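Local coordinates for uncharacterized protein (Enterococcus faecalis, PDB 3D3Y) that is of unknown function but belongs to the M16 peptidase family, and may be a non-peptidase member of that group of metal-dependent enzymes, at residues A[138-141]-A[142-146]; A[181-184]-A[185-189]; A[337-341]-A[342-346]. One frame throughout, in Å; residues are numbered along the deposited sequence.

Contact 1: residues A[138-141]-A[142-146]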
loop_
_atom_site.group_PDB
_atom_site.type_symbol
_atom_site.label_atom_id
_atom_site.label_comp_id
_atom_site.label_asym_id
_atom_site.label_seq_id
_atom_site.Cartn_x
_atom_site.Cartn_y
_atom_site.Cartn_z
ATOM N N ASN A 138 -2.158 21.542 -2.936
ATOM C CA ASN A 138 -2.818 20.357 -3.522
ATOM C C ASN A 138 -2.842 19.182 -2.559
ATOM O O ASN A 138 -3.868 18.527 -2.411
ATOM C CB ASN A 138 -2.156 19.873 -4.828
ATOM C CG ASN A 138 -2.397 20.819 -6.002
ATOM O OD1 ASN A 138 -3.161 21.768 -5.883
ATOM N ND2 ASN A 138 -1.720 20.572 -7.124
ATOM N N LEU A 139 -1.719 18.942 -1.881
ATOM C CA LEU A 139 -1.657 17.853 -0.938
ATOM C C LEU A 139 -2.545 18.119 0.265
ATOM O O LEU A 139 -3.214 17.233 0.737
ATOM C CB LEU A 139 -0.207 17.513 -0.534
ATOM C CG LEU A 139 -0.074 16.344 0.454
ATOM C CD1 LEU A 139 -0.627 15.014 -0.113
ATOM C CD2 LEU A 139 1.372 16.148 0.942
ATOM N N LYS A 140 -2.585 19.352 0.744
ATOM C CA LYS A 140 -3.474 19.666 1.832
ATOM C C LYS A 140 -4.933 19.378 1.438
ATOM O O LYS A 140 -5.711 18.801 2.230
ATOM C CB LYS A 140 -3.265 21.115 2.248
ATOM C CG LYS A 140 -4.088 21.539 3.448
ATOM C CD LYS A 140 -3.903 23.021 3.745
ATOM C CE LYS A 140 -4.458 23.324 5.136
ATOM N NZ LYS A 140 -5.073 24.663 5.152
ATOM N N ALA A 141 -5.302 19.773 0.215
ATOM C CA ALA A 141 -6.656 19.525 -0.288
ATOM C C ALA A 141 -6.952 18.015 -0.302
ATOM O O ALA A 141 -8.006 17.577 0.124
ATOM C CB ALA A 141 -6.818 20.130 -1.711
ATOM N N TYR A 142 -5.993 17.228 -0.768
ATOM C CA TYR A 142 -6.136 15.769 -0.782
ATOM C C TYR A 142 -6.321 15.161 0.597
ATOM O O TYR A 142 -7.233 14.347 0.808
ATOM C CB TYR A 142 -4.944 15.152 -1.470
ATOM C CG TYR A 142 -4.918 13.633 -1.515
ATOM C CD1 TYR A 142 -5.811 12.919 -2.306
ATOM C CD2 TYR A 142 -3.972 12.929 -0.803
ATOM C CE1 TYR A 142 -5.766 11.551 -2.379
ATOM C CE2 TYR A 142 -3.913 11.548 -0.867
ATOM C CZ TYR A 142 -4.809 10.866 -1.659
ATOM O OH TYR A 142 -4.750 9.491 -1.718
ATOM N N LEU A 143 -5.465 15.553 1.535
ATOM C CA LEU A 143 -5.553 15.048 2.909
ATOM C C LEU A 143 -6.853 15.492 3.542
ATOM O O LEU A 143 -7.482 14.720 4.255
ATOM C CB LEU A 143 -4.368 15.541 3.744
ATOM C CG LEU A 143 -2.980 15.174 3.214
ATOM C CD1 LEU A 143 -1.902 15.914 4.035
ATOM C CD2 LEU A 143 -2.802 13.673 3.249
ATOM N N GLU A 144 -7.289 16.722 3.269
ATOM C CA GLU A 144 -8.614 17.150 3.746
ATOM C C GLU A 144 -9.807 16.346 3.180
ATOM O O GLU A 144 -10.749 16.066 3.918
ATOM C CB GLU A 144 -8.811 18.651 3.558
ATOM C CG GLU A 144 -7.967 19.437 4.548
ATOM C CD GLU A 144 -7.974 20.936 4.320
ATOM O OE1 GLU A 144 -8.295 21.395 3.205
ATOM O OE2 GLU A 144 -7.635 21.659 5.279
ATOM N N SER A 145 -9.753 15.955 1.901
ATOM C CA SER A 145 -10.793 15.087 1.329
ATOM C C SER A 145 -10.762 13.676 1.952
ATOM O O SER A 145 -11.800 13.087 2.241
ATOM C CB SER A 145 -10.687 15.020 -0.198
ATOM O OG SER A 145 -9.481 14.377 -0.577
ATOM N N ILE A 146 -9.571 13.147 2.183
ATOM C CA ILE A 146 -9.433 11.890 2.922
ATOM C C ILE A 146 -10.198 11.932 4.238
ATOM O O ILE A 146 -11.050 11.092 4.490
ATOM C CB ILE A 146 -7.937 11.525 3.167
ATOM C CG1 ILE A 146 -7.318 10.987 1.880
ATOM C CG2 ILE A 146 -7.806 10.498 4.282
ATOM C CD1 ILE A 146 -8.008 9.739 1.344
#

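Contact 2: residues A[181-184]-A[185-189]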
loop_
_atom_site.group_PDB
_atom_site.type_symbol
_atom_site.label_atom_id
_atom_site.label_comp_id
_atom_site.label_asym_id
_atom_site.label_seq_id
_atom_site.Cartn_x
_atom_site.Cartn_y
_atom_site.Cartn_z
ATOM N N ALA A 181 1.868 21.112 7.329
ATOM C CA ALA A 181 1.864 22.557 7.586
ATOM C C ALA A 181 3.261 23.141 7.759
ATOM O O ALA A 181 3.517 24.279 7.342
ATOM C CB ALA A 181 1.024 22.889 8.827
ATOM N N GLU A 182 4.137 22.374 8.411
ATOM C CA GLU A 182 5.484 22.833 8.761
ATOM C C GLU A 182 6.489 22.666 7.628
ATOM O O GLU A 182 7.582 23.234 7.686
ATOM C CB GLU A 182 5.989 22.100 9.999
ATOM C CG GLU A 182 5.144 22.396 11.243
ATOM C CD GLU A 182 5.924 22.243 12.555
ATOM O OE1 GLU A 182 6.870 21.415 12.600
ATOM O OE2 GLU A 182 5.578 22.956 13.538
ATOM N N GLU A 183 6.118 21.883 6.611
ATOM C CA GLU A 183 7.035 21.594 5.503
ATOM C C GLU A 183 7.189 22.774 4.542
ATOM O O GLU A 183 6.235 23.517 4.293
ATOM C CB GLU A 183 6.609 20.320 4.760
ATOM C CG GLU A 183 6.619 19.047 5.588
ATOM C CD GLU A 183 8.002 18.660 6.120
ATOM O OE1 GLU A 183 9.052 19.127 5.616
ATOM O OE2 GLU A 183 8.025 17.849 7.058
ATOM N N THR A 184 8.411 22.969 4.041
ATOM C CA THR A 184 8.734 24.129 3.197
ATOM C C THR A 184 9.586 23.695 2.010
ATOM O O THR A 184 10.041 22.547 1.944
ATOM C CB THR A 184 9.529 25.218 3.955
ATOM O OG1 THR A 184 10.770 24.660 4.439
ATOM C CG2 THR A 184 8.703 25.813 5.147
ATOM N N ALA A 185 9.809 24.646 1.101
ATOM C CA ALA A 185 10.614 24.427 -0.093
ATOM C C ALA A 185 12.022 23.987 0.259
ATOM O O ALA A 185 12.578 23.125 -0.410
ATOM C CB ALA A 185 10.643 25.692 -0.968
ATOM N N ALA A 186 12.568 24.545 1.341
ATOM C CA ALA A 186 13.882 24.144 1.877
ATOM C C ALA A 186 13.894 22.744 2.505
ATOM O O ALA A 186 14.770 21.958 2.201
ATOM C CB ALA A 186 14.382 25.176 2.891
ATOM N N SER A 187 12.954 22.461 3.412
ATOM C CA SER A 187 12.845 21.153 4.036
ATOM C C SER A 187 12.699 20.027 3.005
ATOM O O SER A 187 13.317 18.939 3.144
ATOM C CB SER A 187 11.715 21.129 5.100
ATOM O OG SER A 187 10.415 21.114 4.513
ATOM N N LEU A 188 11.938 20.297 1.951
ATOM C CA LEU A 188 11.741 19.303 0.874
ATOM C C LEU A 188 12.971 19.086 -0.009
ATOM O O LEU A 188 13.227 17.949 -0.408
ATOM C CB LEU A 188 10.516 19.604 -0.015
ATOM C CG LEU A 188 9.256 18.823 0.353
ATOM C CD1 LEU A 188 9.494 17.352 0.104
ATOM C CD2 LEU A 188 8.907 19.080 1.838
ATOM N N ALA A 189 13.699 20.163 -0.317
ATOM C CA ALA A 189 14.972 20.072 -1.040
ATOM C C ALA A 189 16.030 19.345 -0.193
ATOM O O ALA A 189 16.797 18.529 -0.708
ATOM C CB ALA A 189 15.472 21.455 -1.414
#

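Contact 3: residues A[337-341]-A[342-346]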
loop_
_atom_site.group_PDB
_atom_site.type_symbol
_atom_site.label_atom_id
_atom_site.label_comp_id
_atom_site.label_asym_id
_atom_site.label_seq_id
_atom_site.Cartn_x
_atom_site.Cartn_y
_atom_site.Cartn_z
ATOM N N LEU A 337 -17.705 -14.269 15.931
ATOM C CA LEU A 337 -16.337 -14.740 16.102
ATOM C C LEU A 337 -16.280 -16.054 16.901
ATOM O O LEU A 337 -15.568 -16.997 16.537
ATOM C CB LEU A 337 -15.455 -13.644 16.720
ATOM C CG LEU A 337 -13.997 -14.010 17.045
ATOM C CD1 LEU A 337 -13.283 -14.575 15.763
ATOM C CD2 LEU A 337 -13.278 -12.736 17.569
ATOM N N GLU A 338 -17.043 -16.123 17.984
ATOM C CA GLU A 338 -17.145 -17.348 18.741
ATOM C C GLU A 338 -17.668 -18.513 17.889
ATOM O O GLU A 338 -17.186 -19.652 18.015
ATOM C CB GLU A 338 -18.022 -17.133 19.967
ATOM C CG GLU A 338 -17.315 -16.256 21.028
ATOM C CD GLU A 338 -15.900 -16.794 21.387
ATOM O OE1 GLU A 338 -15.773 -18.014 21.668
ATOM O OE2 GLU A 338 -14.929 -15.983 21.363
ATOM N N ASN A 339 -18.635 -18.226 17.019
ATOM C CA ASN A 339 -19.170 -19.255 16.151
ATOM C C ASN A 339 -18.108 -19.846 15.248
ATOM O O ASN A 339 -18.063 -21.061 15.058
ATOM C CB ASN A 339 -20.336 -18.720 15.318
ATOM C CG ASN A 339 -21.608 -18.599 16.133
ATOM O OD1 ASN A 339 -21.732 -19.211 17.208
ATOM N ND2 ASN A 339 -22.582 -17.846 15.610
ATOM N N ILE A 340 -17.266 -18.986 14.673
ATOM C CA ILE A 340 -16.125 -19.481 13.889
ATOM C C ILE A 340 -15.177 -20.271 14.805
ATOM O O ILE A 340 -14.753 -21.363 14.455
ATOM C CB ILE A 340 -15.371 -18.337 13.177
ATOM C CG1 ILE A 340 -16.332 -17.612 12.173
ATOM C CG2 ILE A 340 -14.104 -18.885 12.506
ATOM C CD1 ILE A 340 -15.753 -16.287 11.612
ATOM N N ARG A 341 -14.825 -19.723 15.972
ATOM C CA ARG A 341 -13.967 -20.488 16.905
ATOM C C ARG A 341 -14.530 -21.895 17.163
ATOM O O ARG A 341 -13.775 -22.887 17.229
ATOM C CB ARG A 341 -13.778 -19.741 18.232
ATOM C CG ARG A 341 -12.929 -18.501 18.069
ATOM C CD ARG A 341 -12.862 -17.591 19.331
ATOM N NE ARG A 341 -11.719 -16.698 19.189
ATOM C CZ ARG A 341 -11.472 -15.623 19.933
ATOM N NH1 ARG A 341 -12.336 -15.226 20.875
ATOM N NH2 ARG A 341 -10.356 -14.931 19.710
ATOM N N LEU A 342 -15.852 -21.979 17.301
ATOM C CA LEU A 342 -16.537 -23.267 17.570
ATOM C C LEU A 342 -16.626 -24.175 16.341
ATOM O O LEU A 342 -16.992 -25.335 16.459
ATOM C CB LEU A 342 -17.942 -23.025 18.148
ATOM C CG LEU A 342 -17.988 -22.443 19.577
ATOM C CD1 LEU A 342 -19.361 -21.790 19.865
ATOM C CD2 LEU A 342 -17.685 -23.530 20.612
ATOM N N GLY A 343 -16.275 -23.642 15.170
ATOM C CA GLY A 343 -16.314 -24.447 13.940
ATOM C C GLY A 343 -17.716 -24.530 13.389
ATOM O O GLY A 343 -18.039 -25.435 12.612
ATOM N N LYS A 344 -18.553 -23.557 13.763
ATOM C CA LYS A 344 -19.922 -23.501 13.287
ATOM C C LYS A 344 -19.913 -22.845 11.898
ATOM O O LYS A 344 -20.323 -21.679 11.728
ATOM C CB LYS A 344 -20.820 -22.762 14.279
ATOM C CG LYS A 344 -21.090 -23.570 15.580
ATOM C CD LYS A 344 -21.652 -22.720 16.728
ATOM C CE LYS A 344 -23.130 -22.356 16.490
ATOM N NZ LYS A 344 -23.557 -21.280 17.432
ATOM N N ILE A 345 -19.415 -23.609 10.915
ATOM C CA ILE A 345 -19.120 -23.081 9.566
ATOM C C ILE A 345 -19.707 -24.011 8.513
ATOM O O ILE A 345 -19.396 -25.202 8.477
ATOM C CB ILE A 345 -17.586 -22.933 9.338
ATOM C CG1 ILE A 345 -16.976 -22.034 10.411
ATOM C CG2 ILE A 345 -17.289 -22.336 7.975
ATOM C CD1 ILE A 345 -15.453 -22.049 10.456
ATOM N N ARG A 346 -20.574 -23.467 7.672
ATOM C CA ARG A 346 -21.266 -24.276 6.686
ATOM C C ARG A 346 -20.361 -24.511 5.496
ATOM O O ARG A 346 -19.506 -23.679 5.198
ATOM C CB ARG A 346 -22.522 -23.548 6.212
ATOM C CG ARG A 346 -23.535 -23.272 7.326
ATOM C CD ARG A 346 -24.611 -22.275 6.876
ATOM N NE ARG A 346 -25.019 -22.436 5.468
ATOM C CZ ARG A 346 -25.603 -23.517 4.935
ATOM N NH1 ARG A 346 -25.918 -23.517 3.638
ATOM N NH2 ARG A 346 -25.860 -24.603 5.673
#

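Contact 1: residues A[138-141]-A[142-146]
Leu139 and Leu143, one helical turn apart, meet with different first torsions: Leu139 holds CG anti to its own nitrogen (chi1 -179°), whereas Leu143 turns CG back beside its nitrogen (chi1 -58°). The two side chains slant across each other, and CG of Leu139 lies 4.0 Å from CD1 of Leu143. One branch of Leu139, CD1, serves a second neighbour, coming within 4.0 Å of CD2 on the Tyr142 ring and approaching that ring at a slant. One leucine therefore touches both the i+3 and the i+4 side chain. Lys140 and Glu144 repeat the i, i+4 spacing with charged groups on a more exposed side of the helix. The lysine chain runs extended as far as CE and bends only at its last torsion; CE passes 3.6 Å from OE2 of Glu144, while NZ stays 4.0 Å from that same oxygen, a long salt bridge that probably contributes modest electrostatic attraction. Beneath these side chains run regular alpha-helical bonds, among them Leu143 N to Leu139 O at 2.9 Å and nearly straight at 171°. Ser145 adds a bond of its own: OG donates to Tyr142 O at 2.6 Å, and because Ile146 N also donates there, that carbonyl is gripped twice. All of this belongs to helix 129-148, whose buried side carries Leu139 and Leu143 against Leu180 of helix 177-182, while Leu139 also reaches Thr44 and Leu45 of helix 40-52 and Ile146 packs on helix 150-162.

Contact 2: residues A[181-184]-A[185-189]
Thr184 and Ser187 form a capping box at the start of helix 185-198, with Glu183 as a third participant. Thr184, the N-cap residue, is the most extensively covered of the three; its OG1 sits between its own backbone nitrogen and carbonyl carbon (chi1 60°), which places it where it accepts from Ser187 N at 3.3 Å. The reciprocal bond is shorter and almost straight: Thr184 N donates to Ser187 OG at 2.8 Å, with an angle of 177°. Each residue thus satisfies the other's backbone N-H, and the opening turn is closed further by Leu188 N donating to Thr184 O at 2.9 Å. Glu183 folds at chi2 to bring its carboxylate alongside the box, and its second oxygen, OE2, makes a salt bridge with Lys42 of helix 40-52. Lys136 of helix 129-148 donates to the carbonyls of both Ala181 and Glu183, tying the turn between the two helices to a third. The buried Leu188 packs against Leu45, Leu46 and Leu49 of helix 40-52. On the carboxylate of Glu183, OE1 lies 2.7 Å from Ser187 OG and 3.8 Å from Leu188 CD2.

Contact 3: residues A[337-341]-A[342-346]
Lys344 reaches back over the end of helix 326-341 to Asn339, and every carbon of its side chain meets that one residue. CB lies 3.3 Å from the backbone O of Asn339, and CG stays beside the same oxygen. From CD onward the neighbour becomes the amide: CD and CE each pass close to OD1, and a bend at chi3 (74°) turns the chain so that NZ ends 2.8 Å from OD1 of Asn339. The ammonium donates from well above the plane of the amide carbonyl, 53° out of it. Lys344 is thus held at both ends, since its backbone N also donates to Asn339 O at 2.9 Å. That bond from Lys344, together with Gly343 N to Ile340 O at 2.8 Å, makes the Schellman motif that closes the helix, with Gly343 at positive phi. Alongside the motif an apolar pair forms: CG2 of Ile340 meets CD1 of Ile345 at 4.0 Å, and both isoleucines rest on Ile403 of helix 400-409. Within the last helical turn, Arg341 NH1 donates to Glu338 OE2 at 2.7 Å, with the carboxylate at the guanidinium edge, while CD2 of Leu337 lies over one face of the guanidinium group. Arg341 NE donates to the carbonyl of Ala407, and its own carbonyl accepts from Gln404 on helix 400-409.

In the fold
The three contacts follow one another along the chain and illustrate a helix's middle, its start and its end. Contacts 1 and 2 are neighbours in space, their centres about 17 Å apart and their nearest atoms about 7 Å apart; they do not touch, but helices 40-52 and 129-148 serve both, and Leu45 packs against a leucine of each. Contact 3 lies on the opposite side of the chain's centre from contact 2, about 52 Å away between centres, and its centre is about 42 Å from that of contact 1. Contacts 2 and 3 nevertheless both belong largely to the region related to the inactive domain of M16 peptidases.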